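Local coordinates for protein putative polyphosphate kinase 2 (PDB 3CZP) that uses inorganic polyphosphate as a phosphate donor to convert AMP to ADP, and less efficiently GMP to GDP, with magnesium as cofactor, at residues Asn109-Met114 against Glu197-Arg202; Ala126-Ala131 against Val193-Arg198; Ala275-Leu280 against Asp474-Arg479. All blocks are in the same frame, centred on the assembly; numbering follows the deposited sequence.

Contact 1 (Asn109-Met114 against Glu197-Arg202)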
loop_
_atom_site.group_PDB
_atom_site.type_symbol
_atom_site.label_atom_id
_atom_site.label_comp_id
_atom_site.label_asym_id
_atom_site.label_seq_id
_atom_site.Cartn_x
_atom_site.Cartn_y
_atom_site.Cartn_z
ATOM N N ASN A 109 -6.176 6.777 18.523
ATOM C CA ASN A 109 -5.766 7.668 17.467
ATOM C C ASN A 109 -4.701 8.642 18.070
ATOM O O ASN A 109 -4.134 8.380 19.121
ATOM C CB ASN A 109 -7.016 8.358 16.902
ATOM C CG ASN A 109 -7.870 8.974 18.004
ATOM O OD1 ASN A 109 -7.374 9.749 18.840
ATOM N ND2 ASN A 109 -9.109 8.600 18.046
ATOM N N TRP A 110 -4.455 9.756 17.428
ATOM C CA TRP A 110 -3.455 10.705 17.920
ATOM C C TRP A 110 -3.785 11.285 19.335
ATOM O O TRP A 110 -2.906 11.466 20.143
ATOM C CB TRP A 110 -3.228 11.776 16.850
ATOM C CG TRP A 110 -4.424 12.285 16.131
ATOM C CD1 TRP A 110 -5.145 13.372 16.453
ATOM C CD2 TRP A 110 -5.039 11.723 14.950
ATOM N NE1 TRP A 110 -6.141 13.559 15.547
ATOM C CE2 TRP A 110 -6.118 12.555 14.618
ATOM C CE3 TRP A 110 -4.780 10.600 14.144
ATOM C CZ2 TRP A 110 -6.916 12.331 13.491
ATOM C CZ3 TRP A 110 -5.601 10.356 13.047
ATOM C CH2 TRP A 110 -6.656 11.217 12.744
ATOM N N TYR A 111 -5.050 11.485 19.657
ATOM C CA TYR A 111 -5.484 11.916 20.984
ATOM C C TYR A 111 -5.211 10.938 22.099
ATOM O O TYR A 111 -4.708 11.336 23.152
ATOM C CB TYR A 111 -6.954 12.274 20.952
ATOM C CG TYR A 111 -7.229 13.415 20.038
ATOM C CD1 TYR A 111 -6.702 14.679 20.311
ATOM C CD2 TYR A 111 -7.963 13.258 18.902
ATOM C CE1 TYR A 111 -6.917 15.747 19.485
ATOM C CE2 TYR A 111 -8.178 14.317 18.059
ATOM C CZ TYR A 111 -7.679 15.592 18.385
ATOM O OH TYR A 111 -7.896 16.689 17.535
ATOM N N SER A 112 -5.505 9.665 21.884
ATOM C CA SER A 112 -5.184 8.623 22.856
ATOM C C SER A 112 -3.689 8.633 23.093
ATOM O O SER A 112 -3.236 8.569 24.208
ATOM C CB SER A 112 -5.610 7.227 22.389
ATOM O OG SER A 112 -6.844 7.264 21.700
ATOM N N GLN A 113 -2.912 8.700 22.022
ATOM C CA GLN A 113 -1.469 8.743 22.154
ATOM C C GLN A 113 -0.975 9.892 23.041
ATOM O O GLN A 113 -0.276 9.632 24.037
ATOM C CB GLN A 113 -0.818 8.807 20.771
ATOM C CG GLN A 113 -1.013 7.520 19.908
ATOM C CD GLN A 113 -0.156 7.545 18.664
ATOM O OE1 GLN A 113 0.107 8.613 18.111
ATOM N NE2 GLN A 113 0.251 6.359 18.189
HETATM N N MSE A 114 -1.348 11.140 22.718
HETATM C CA MSE A 114 -0.902 12.326 23.510
HETATM C C MSE A 114 -1.434 12.389 24.979
HETATM O O MSE A 114 -0.699 12.747 25.883
HETATM C CB MSE A 114 -1.189 13.618 22.723
HETATM C CG MSE A 114 -2.561 14.140 22.806
HETATM SE SE MSE A 114 -2.912 15.700 21.726
HETATM C CE MSE A 114 -2.733 14.969 19.860
ATOM N N GLU A 197 -9.682 18.242 28.877
ATOM C CA GLU A 197 -10.239 19.571 28.725
ATOM C C GLU A 197 -9.419 20.511 27.843
ATOM O O GLU A 197 -9.982 21.286 27.023
ATOM C CB GLU A 197 -10.492 20.189 30.087
ATOM C CG GLU A 197 -11.202 21.514 29.997
ATOM C CD GLU A 197 -12.041 21.731 31.234
ATOM O OE1 GLU A 197 -11.421 22.038 32.246
ATOM O OE2 GLU A 197 -13.278 21.515 31.218
ATOM N N ARG A 198 -8.098 20.481 28.044
ATOM C CA ARG A 198 -7.157 21.300 27.298
ATOM C C ARG A 198 -7.094 20.863 25.836
ATOM O O ARG A 198 -7.193 21.686 24.941
ATOM C CB ARG A 198 -5.774 21.201 27.956
ATOM C CG ARG A 198 -4.720 22.112 27.394
ATOM C CD ARG A 198 -3.371 21.939 28.112
ATOM N NE ARG A 198 -3.627 22.209 29.512
ATOM C CZ ARG A 198 -3.117 23.176 30.257
ATOM N NH1 ARG A 198 -2.179 23.998 29.785
ATOM N NH2 ARG A 198 -3.544 23.289 31.537
ATOM N N VAL A 199 -6.988 19.558 25.595
ATOM C CA VAL A 199 -7.069 19.017 24.220
ATOM C C VAL A 199 -8.327 19.364 23.475
ATOM O O VAL A 199 -8.269 19.836 22.324
ATOM C CB VAL A 199 -6.843 17.451 24.215
ATOM C CG1 VAL A 199 -7.091 16.863 22.901
ATOM C CG2 VAL A 199 -5.375 17.123 24.672
ATOM N N LEU A 200 -9.477 19.161 24.130
ATOM C CA LEU A 200 -10.773 19.393 23.520
ATOM C C LEU A 200 -11.057 20.880 23.210
ATOM O O LEU A 200 -11.487 21.214 22.115
ATOM C CB LEU A 200 -11.906 18.762 24.390
ATOM C CG LEU A 200 -12.287 17.321 23.954
ATOM C CD1 LEU A 200 -11.083 16.330 23.945
ATOM C CD2 LEU A 200 -13.412 16.824 24.849
ATOM N N ARG A 201 -10.743 21.781 24.128
ATOM C CA ARG A 201 -10.905 23.194 23.879
ATOM C C ARG A 201 -10.139 23.659 22.650
ATOM O O ARG A 201 -10.640 24.478 21.831
ATOM C CB ARG A 201 -10.489 23.973 25.143
ATOM C CG ARG A 201 -10.293 25.502 24.997
ATOM C CD ARG A 201 -11.620 26.249 24.725
ATOM N NE ARG A 201 -11.333 27.671 24.551
ATOM C CZ ARG A 201 -11.315 28.559 25.528
ATOM N NH1 ARG A 201 -11.015 29.832 25.238
ATOM N NH2 ARG A 201 -11.576 28.162 26.787
ATOM N N ARG A 202 -8.911 23.174 22.518
ATOM C CA ARG A 202 -8.006 23.629 21.481
ATOM C C ARG A 202 -8.270 23.030 20.087
ATOM O O ARG A 202 -7.866 23.590 19.072
ATOM C CB ARG A 202 -6.553 23.368 21.929
ATOM C CG ARG A 202 -6.225 24.085 23.208
ATOM C CD ARG A 202 -4.781 24.096 23.554
ATOM N NE ARG A 202 -4.539 24.736 24.848
ATOM C CZ ARG A 202 -3.344 24.881 25.393
ATOM N NH1 ARG A 202 -3.238 25.474 26.585
ATOM N NH2 ARG A 202 -2.258 24.448 24.768
#
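The Y111 ring and V199 meet where two helices pack: CG1 of V199 reaches CD1 of Y111 obliquely at 3.4 Å, and CE1 of the same ring lies only slightly farther from that methyl. CD1 of W110 lies over one face of the Y111 ring, 3.6 Å above the plane and shifted toward the rim, while W210 meets Y111 in an edge-to-face pair. The second methyl of V199 finds a different partner, with CG2 4.1 Å from the selenium of the selenomethionine M114. Because V199 has CG1 anti to its own nitrogen (chi1 172°), its two methyls divide between ring and selenium, one to each. All three touching residues are buried, and the contact across the segments is apolar. The tyrosine hydroxyl is nevertheless satisfied, hydrogen-bonded to E139 and K151. At the start of helix 110-119, N109 and S112 form a capping box whose two bonds are both weak: Y111 N to N109 OD1 at 3.0 Å and N109 N to S112 OG at 3.3 Å. This helix start packs on strand 44-50 and also meets helix 186-203, in a domain whose parallel sheet has the strand order 2-3-1-4-5 of the kinase-type P-loop NTPase fold.

Contact 2 (Ala126-Ala131 against Val193-Arg198)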
loop_
_atom_site.group_PDB
_atom_site.type_symbol
_atom_site.label_atom_id
_atom_site.label_comp_id
_atom_site.label_asym_id
_atom_site.label_seq_id
_atom_site.Cartn_x
_atom_site.Cartn_y
_atom_site.Cartn_z
ATOM N N ALA A 126 5.061 21.148 27.444
ATOM C CA ALA A 126 5.376 21.723 26.124
ATOM C C ALA A 126 5.122 20.741 24.963
ATOM O O ALA A 126 4.628 21.130 23.898
ATOM C CB ALA A 126 6.823 22.242 26.073
ATOM N N LYS A 127 5.448 19.469 25.160
ATOM C CA LYS A 127 5.338 18.501 24.081
ATOM C C LYS A 127 3.881 18.132 23.850
ATOM O O LYS A 127 3.461 18.036 22.699
ATOM C CB LYS A 127 6.220 17.293 24.330
ATOM C CG LYS A 127 7.707 17.702 24.276
ATOM C CD LYS A 127 8.643 16.520 24.655
ATOM C CE LYS A 127 8.959 16.497 26.146
ATOM N NZ LYS A 127 9.069 15.131 26.661
ATOM N N LEU A 128 3.088 18.047 24.927
ATOM C CA LEU A 128 1.656 17.927 24.751
ATOM C C LEU A 128 1.081 19.105 23.970
ATOM O O LEU A 128 0.237 18.911 23.114
ATOM C CB LEU A 128 0.895 17.815 26.060
ATOM C CG LEU A 128 -0.631 17.694 25.898
ATOM C CD1 LEU A 128 -1.059 16.435 25.143
ATOM C CD2 LEU A 128 -1.376 17.761 27.264
ATOM N N ASP A 129 1.507 20.323 24.293
ATOM C CA ASP A 129 0.990 21.495 23.586
ATOM C C ASP A 129 1.321 21.454 22.083
ATOM O O ASP A 129 0.515 21.903 21.213
ATOM C CB ASP A 129 1.485 22.763 24.250
ATOM C CG ASP A 129 0.808 23.015 25.621
ATOM O OD1 ASP A 129 -0.102 22.228 26.066
ATOM O OD2 ASP A 129 1.180 24.018 26.250
ATOM N N GLN A 130 2.467 20.870 21.787
ATOM C CA GLN A 130 2.932 20.734 20.398
ATOM C C GLN A 130 2.109 19.714 19.642
ATOM O O GLN A 130 1.757 19.979 18.530
ATOM C CB GLN A 130 4.416 20.408 20.335
ATOM C CG GLN A 130 5.267 21.633 20.793
ATOM C CD GLN A 130 6.704 21.299 21.020
ATOM O OE1 GLN A 130 7.240 20.425 20.359
ATOM N NE2 GLN A 130 7.350 22.011 21.941
ATOM N N ALA A 131 1.835 18.572 20.280
ATOM C CA ALA A 131 0.995 17.517 19.796
ATOM C C ALA A 131 -0.402 18.016 19.552
ATOM O O ALA A 131 -1.032 17.674 18.548
ATOM C CB ALA A 131 0.971 16.330 20.804
ATOM N N VAL A 193 -8.983 13.826 32.602
ATOM C CA VAL A 193 -10.026 14.783 32.292
ATOM C C VAL A 193 -9.467 16.201 32.311
ATOM O O VAL A 193 -9.948 17.043 31.576
ATOM C CB VAL A 193 -11.298 14.664 33.170
ATOM C CG1 VAL A 193 -12.125 13.366 32.799
ATOM C CG2 VAL A 193 -10.978 14.779 34.651
ATOM N N HIS A 194 -8.466 16.470 33.144
ATOM C CA HIS A 194 -7.748 17.773 33.149
ATOM C C HIS A 194 -7.088 18.056 31.812
ATOM O O HIS A 194 -7.297 19.098 31.166
ATOM C CB HIS A 194 -6.731 17.805 34.309
ATOM C CG HIS A 194 -5.748 18.925 34.242
ATOM N ND1 HIS A 194 -6.044 20.204 34.652
ATOM C CD2 HIS A 194 -4.454 18.945 33.835
ATOM C CE1 HIS A 194 -4.972 20.969 34.496
ATOM N NE2 HIS A 194 -3.986 20.219 34.024
ATOM N N TYR A 195 -6.322 17.092 31.333
ATOM C CA TYR A 195 -5.712 17.233 30.018
ATOM C C TYR A 195 -6.735 17.134 28.868
ATOM O O TYR A 195 -6.602 17.855 27.867
ATOM C CB TYR A 195 -4.553 16.240 29.833
ATOM C CG TYR A 195 -3.389 16.570 30.716
ATOM C CD1 TYR A 195 -2.713 17.791 30.565
ATOM C CD2 TYR A 195 -2.954 15.686 31.711
ATOM C CE1 TYR A 195 -1.634 18.128 31.398
ATOM C CE2 TYR A 195 -1.896 16.023 32.533
ATOM C CZ TYR A 195 -1.240 17.215 32.356
ATOM O OH TYR A 195 -0.212 17.534 33.151
ATOM N N GLY A 196 -7.728 16.239 29.004
ATOM C CA GLY A 196 -8.820 16.140 28.024
ATOM C C GLY A 196 -9.498 17.497 27.808
ATOM O O GLY A 196 -9.754 17.927 26.665
ATOM N N GLU A 197 -9.682 18.242 28.877
ATOM C CA GLU A 197 -10.239 19.571 28.725
ATOM C C GLU A 197 -9.419 20.511 27.843
ATOM O O GLU A 197 -9.982 21.286 27.023
ATOM C CB GLU A 197 -10.492 20.189 30.087
ATOM C CG GLU A 197 -11.202 21.514 29.997
ATOM C CD GLU A 197 -12.041 21.731 31.234
ATOM O OE1 GLU A 197 -11.421 22.038 32.246
ATOM O OE2 GLU A 197 -13.278 21.515 31.218
ATOM N N ARG A 198 -8.098 20.481 28.044
ATOM C CA ARG A 198 -7.157 21.300 27.298
ATOM C C ARG A 198 -7.094 20.863 25.836
ATOM O O ARG A 198 -7.193 21.686 24.941
ATOM C CB ARG A 198 -5.774 21.201 27.956
ATOM C CG ARG A 198 -4.720 22.112 27.394
ATOM C CD ARG A 198 -3.371 21.939 28.112
ATOM N NE ARG A 198 -3.627 22.209 29.512
ATOM C CZ ARG A 198 -3.117 23.176 30.257
ATOM N NH1 ARG A 198 -2.179 23.998 29.785
ATOM N NH2 ARG A 198 -3.544 23.289 31.537
HETATM O O HOH W 1 -0.574 24.763 28.157
#
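L128 and Y195 make a small, partly buried helix-to-helix contact, joining helix 125-144 to helix 186-203 in the first PPK2 domain, with a looser polar fringe at D129 and R198. The apolar half rests on one branch of the leucine. Its CD2 lies 3.6 Å from CD1 of Y195, and CG and CE1 on either side of that ring atom are somewhat farther off, so the methyl meets the CD1 corner of the ring obliquely. L128 holds CG trans to its nitrogen (chi1 180°), which carries the branch point out toward the facing helix; the other methyl, CD1, packs on M114 of helix 110-119. That third helix also meets Y195 through L115 and R118, and thereby fills in beside the pair. One face of the tyrosine is taken by its neighbour in sequence: CD2 of H194 stands 3.7 Å above the ring, over its centre.

The polar half is less close. OD1 of D129 comes no closer to R198 than 3.9 Å, and there it meets the aliphatic CD. Its distance to NH1 of R198 is 4.6 Å, although the carboxylate and guanidinium planes are only 10° apart. A water donates to OD2 of D129 at 2.7 Å; its link to NH1 of R198 is weak and implausibly short, and therefore doubtful. R202, one turn on from R198, adds a long, weak ion pair to OD1. D129 therefore faces two arginines without a close salt bridge to R198, and their charges would probably favour its ionised form. The chemistry implies a modest leucine-tyrosine packing, to which the charges of D129, R198 and R202 probably add a weak, longer-range attraction.

Contact 3 (Ala275-Leu280 against Asp474-Arg479)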
loop_
_atom_site.group_PDB
_atom_site.type_symbol
_atom_site.label_atom_id
_atom_site.label_comp_id
_atom_site.label_asym_id
_atom_site.label_seq_id
_atom_site.Cartn_x
_atom_site.Cartn_y
_atom_site.Cartn_z
ATOM N N ALA A 275 38.692 19.945 -12.895
ATOM C CA ALA A 275 38.201 20.311 -11.574
ATOM C C ALA A 275 36.917 19.503 -11.271
ATOM O O ALA A 275 36.732 19.064 -10.169
ATOM C CB ALA A 275 37.936 21.812 -11.472
ATOM N N TYR A 276 36.083 19.277 -12.284
ATOM C CA TYR A 276 34.884 18.464 -12.150
ATOM C C TYR A 276 35.200 17.034 -11.796
ATOM O O TYR A 276 34.597 16.497 -10.914
ATOM C CB TYR A 276 34.067 18.508 -13.443
ATOM C CG TYR A 276 32.947 17.494 -13.530
ATOM C CD1 TYR A 276 31.765 17.633 -12.775
ATOM C CD2 TYR A 276 33.048 16.409 -14.379
ATOM C CE1 TYR A 276 30.734 16.696 -12.878
ATOM C CE2 TYR A 276 32.042 15.483 -14.469
ATOM C CZ TYR A 276 30.889 15.628 -13.712
ATOM O OH TYR A 276 29.903 14.698 -13.863
ATOM N N LYS A 277 36.160 16.399 -12.454
ATOM C CA LYS A 277 36.292 14.954 -12.250
ATOM C C LYS A 277 36.846 14.640 -10.863
ATOM O O LYS A 277 36.442 13.651 -10.256
ATOM C CB LYS A 277 37.079 14.299 -13.387
ATOM C CG LYS A 277 36.492 14.688 -14.742
ATOM C CD LYS A 277 36.542 13.609 -15.818
ATOM C CE LYS A 277 36.271 14.237 -17.236
ATOM N NZ LYS A 277 35.035 15.144 -17.254
ATOM N N GLU A 278 37.733 15.505 -10.365
ATOM C CA GLU A 278 38.339 15.361 -9.045
ATOM C C GLU A 278 37.290 15.616 -7.979
ATOM O O GLU A 278 37.106 14.810 -7.071
ATOM C CB GLU A 278 39.514 16.345 -8.855
ATOM C CG GLU A 278 40.704 16.134 -9.828
ATOM C CD GLU A 278 41.965 16.968 -9.477
ATOM O OE1 GLU A 278 42.154 17.275 -8.276
ATOM O OE2 GLU A 278 42.775 17.292 -10.387
ATOM N N GLN A 279 36.597 16.747 -8.124
ATOM C CA GLN A 279 35.573 17.165 -7.172
ATOM C C GLN A 279 34.415 16.186 -7.182
ATOM O O GLN A 279 33.960 15.794 -6.120
ATOM C CB GLN A 279 35.075 18.586 -7.473
ATOM C CG GLN A 279 36.064 19.701 -7.123
ATOM C CD GLN A 279 35.505 21.086 -7.417
ATOM O OE1 GLN A 279 34.321 21.362 -7.208
ATOM N NE2 GLN A 279 36.360 21.961 -7.921
ATOM N N LEU A 280 33.945 15.778 -8.361
ATOM C CA LEU A 280 32.877 14.770 -8.448
ATOM C C LEU A 280 33.299 13.501 -7.691
ATOM O O LEU A 280 32.556 12.989 -6.876
ATOM C CB LEU A 280 32.546 14.445 -9.905
ATOM C CG LEU A 280 31.390 13.480 -10.174
ATOM C CD1 LEU A 280 30.103 14.191 -9.918
ATOM C CD2 LEU A 280 31.424 12.881 -11.635
ATOM N N ASP A 474 25.624 25.059 -16.337
ATOM C CA ASP A 474 26.785 24.186 -16.468
ATOM C C ASP A 474 26.506 22.948 -15.654
ATOM O O ASP A 474 26.454 22.999 -14.419
ATOM C CB ASP A 474 28.080 24.857 -15.946
ATOM C CG ASP A 474 29.306 23.956 -16.104
ATOM O OD1 ASP A 474 29.584 23.533 -17.235
ATOM O OD2 ASP A 474 29.985 23.631 -15.109
ATOM N N LYS A 475 26.276 21.842 -16.345
ATOM C CA LYS A 475 25.989 20.549 -15.709
ATOM C C LYS A 475 27.023 20.128 -14.670
ATOM O O LYS A 475 26.678 19.527 -13.641
ATOM C CB LYS A 475 25.831 19.438 -16.766
ATOM C CG LYS A 475 24.407 19.321 -17.356
ATOM C CD LYS A 475 24.438 18.927 -18.887
ATOM C CE LYS A 475 23.038 18.696 -19.439
ATOM N NZ LYS A 475 23.055 17.898 -20.692
ATOM N N ARG A 476 28.290 20.433 -14.935
ATOM C CA ARG A 476 29.371 19.964 -14.092
ATOM C C ARG A 476 29.304 20.630 -12.724
ATOM O O ARG A 476 29.420 19.966 -11.681
ATOM C CB ARG A 476 30.704 20.247 -14.768
ATOM C CG ARG A 476 30.919 19.493 -16.056
ATOM C CD ARG A 476 32.297 19.759 -16.593
ATOM N NE ARG A 476 32.650 18.774 -17.602
ATOM C CZ ARG A 476 32.875 19.024 -18.883
ATOM N NH1 ARG A 476 32.849 20.262 -19.377
ATOM N NH2 ARG A 476 33.187 18.018 -19.689
ATOM N N PHE A 477 29.092 21.947 -12.743
ATOM C CA PHE A 477 28.989 22.776 -11.523
ATOM C C PHE A 477 27.771 22.315 -10.733
ATOM O O PHE A 477 27.857 22.007 -9.531
ATOM C CB PHE A 477 28.886 24.273 -11.929
ATOM C CG PHE A 477 28.652 25.217 -10.774
ATOM C CD1 PHE A 477 29.727 25.836 -10.138
ATOM C CD2 PHE A 477 27.367 25.484 -10.317
ATOM C CE1 PHE A 477 29.536 26.705 -9.084
ATOM C CE2 PHE A 477 27.157 26.355 -9.228
ATOM C CZ PHE A 477 28.254 26.960 -8.610
ATOM N N ALA A 478 26.642 22.225 -11.440
ATOM C CA ALA A 478 25.370 21.740 -10.877
ATOM C C ALA A 478 25.518 20.380 -10.170
ATOM O O ALA A 478 25.107 20.211 -9.001
ATOM C CB ALA A 478 24.286 21.672 -11.976
ATOM N N ARG A 479 26.114 19.402 -10.854
ATOM C CA ARG A 479 26.275 18.078 -10.245
ATOM C C ARG A 479 27.052 18.073 -8.926
ATOM O O ARG A 479 26.641 17.431 -7.943
ATOM C CB ARG A 479 26.889 17.084 -11.220
ATOM C CG ARG A 479 25.976 16.689 -12.397
ATOM C CD ARG A 479 26.831 16.141 -13.520
ATOM N NE ARG A 479 26.021 15.846 -14.703
ATOM C CZ ARG A 479 26.538 15.478 -15.883
ATOM N NH1 ARG A 479 27.848 15.322 -16.019
ATOM N NH2 ARG A 479 25.746 15.235 -16.925
#
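Packing against the Y276 ring accounts for most of this contact between helices 273-292 and 475-496, whose short segments run nearly parallel, 18° apart, with axes 10.0 Å from each other at closest approach. R476 lays its aliphatic stem across one face of the ring in a CH-pi contact, CG being 3.9 Å from the ring centroid, and its CB comes to 3.5 Å from CD1 of Y276. Over the opposite face, offset toward the rim, lies CB of L280 from the same helix as the tyrosine. With CG anti to the backbone nitrogen (chi1 168°), the tyrosine points across the gap between the helices.

The polar contribution is a single hydrogen bond, from NH1 of R479 to OH of Y276, 3.0 Å long and moderately bent at 148°. The hydroxyl sits at the edge of the guanidinium, tilted somewhat from its plane. R476 thus meets the ring over a face, and R479 binds its hydroxyl.

Charges of like sign also approach: NZ of K277 is 4.2 Å from NH2 of R476, and R479 has R319 nearby.

The last element is a helix cap. D474 is the N-cap, its OD2 accepting from N of F477 at 3.0 Å and also from N of L271. Helix 475-496 follows strand 467-471, an outermost strand of the parallel sheet within this chain, so the contact joins the first and last long helices of a PPK2 domain with the P-loop kinase fold.

Along the chain, contact 1 opens first, at 109-114, where helix 110-119 begins; contact 2 opens next, at 126-131 on the following helix. Contact 2 closes on 193-198 and contact 1 on 197-202, sharing E197 and R198, so the smaller loop is nested in the larger. Both end on helix 186-203, and their centres are 6 Å apart, making a continuous three-helix packing in the first PPK2 domain. Contact 3 follows in series rather than crossing them: it spans most of the second domain, from 275-280 to 474-479, and its centre is about 51 Å from each of the others, on the opposite side of the chain's centre.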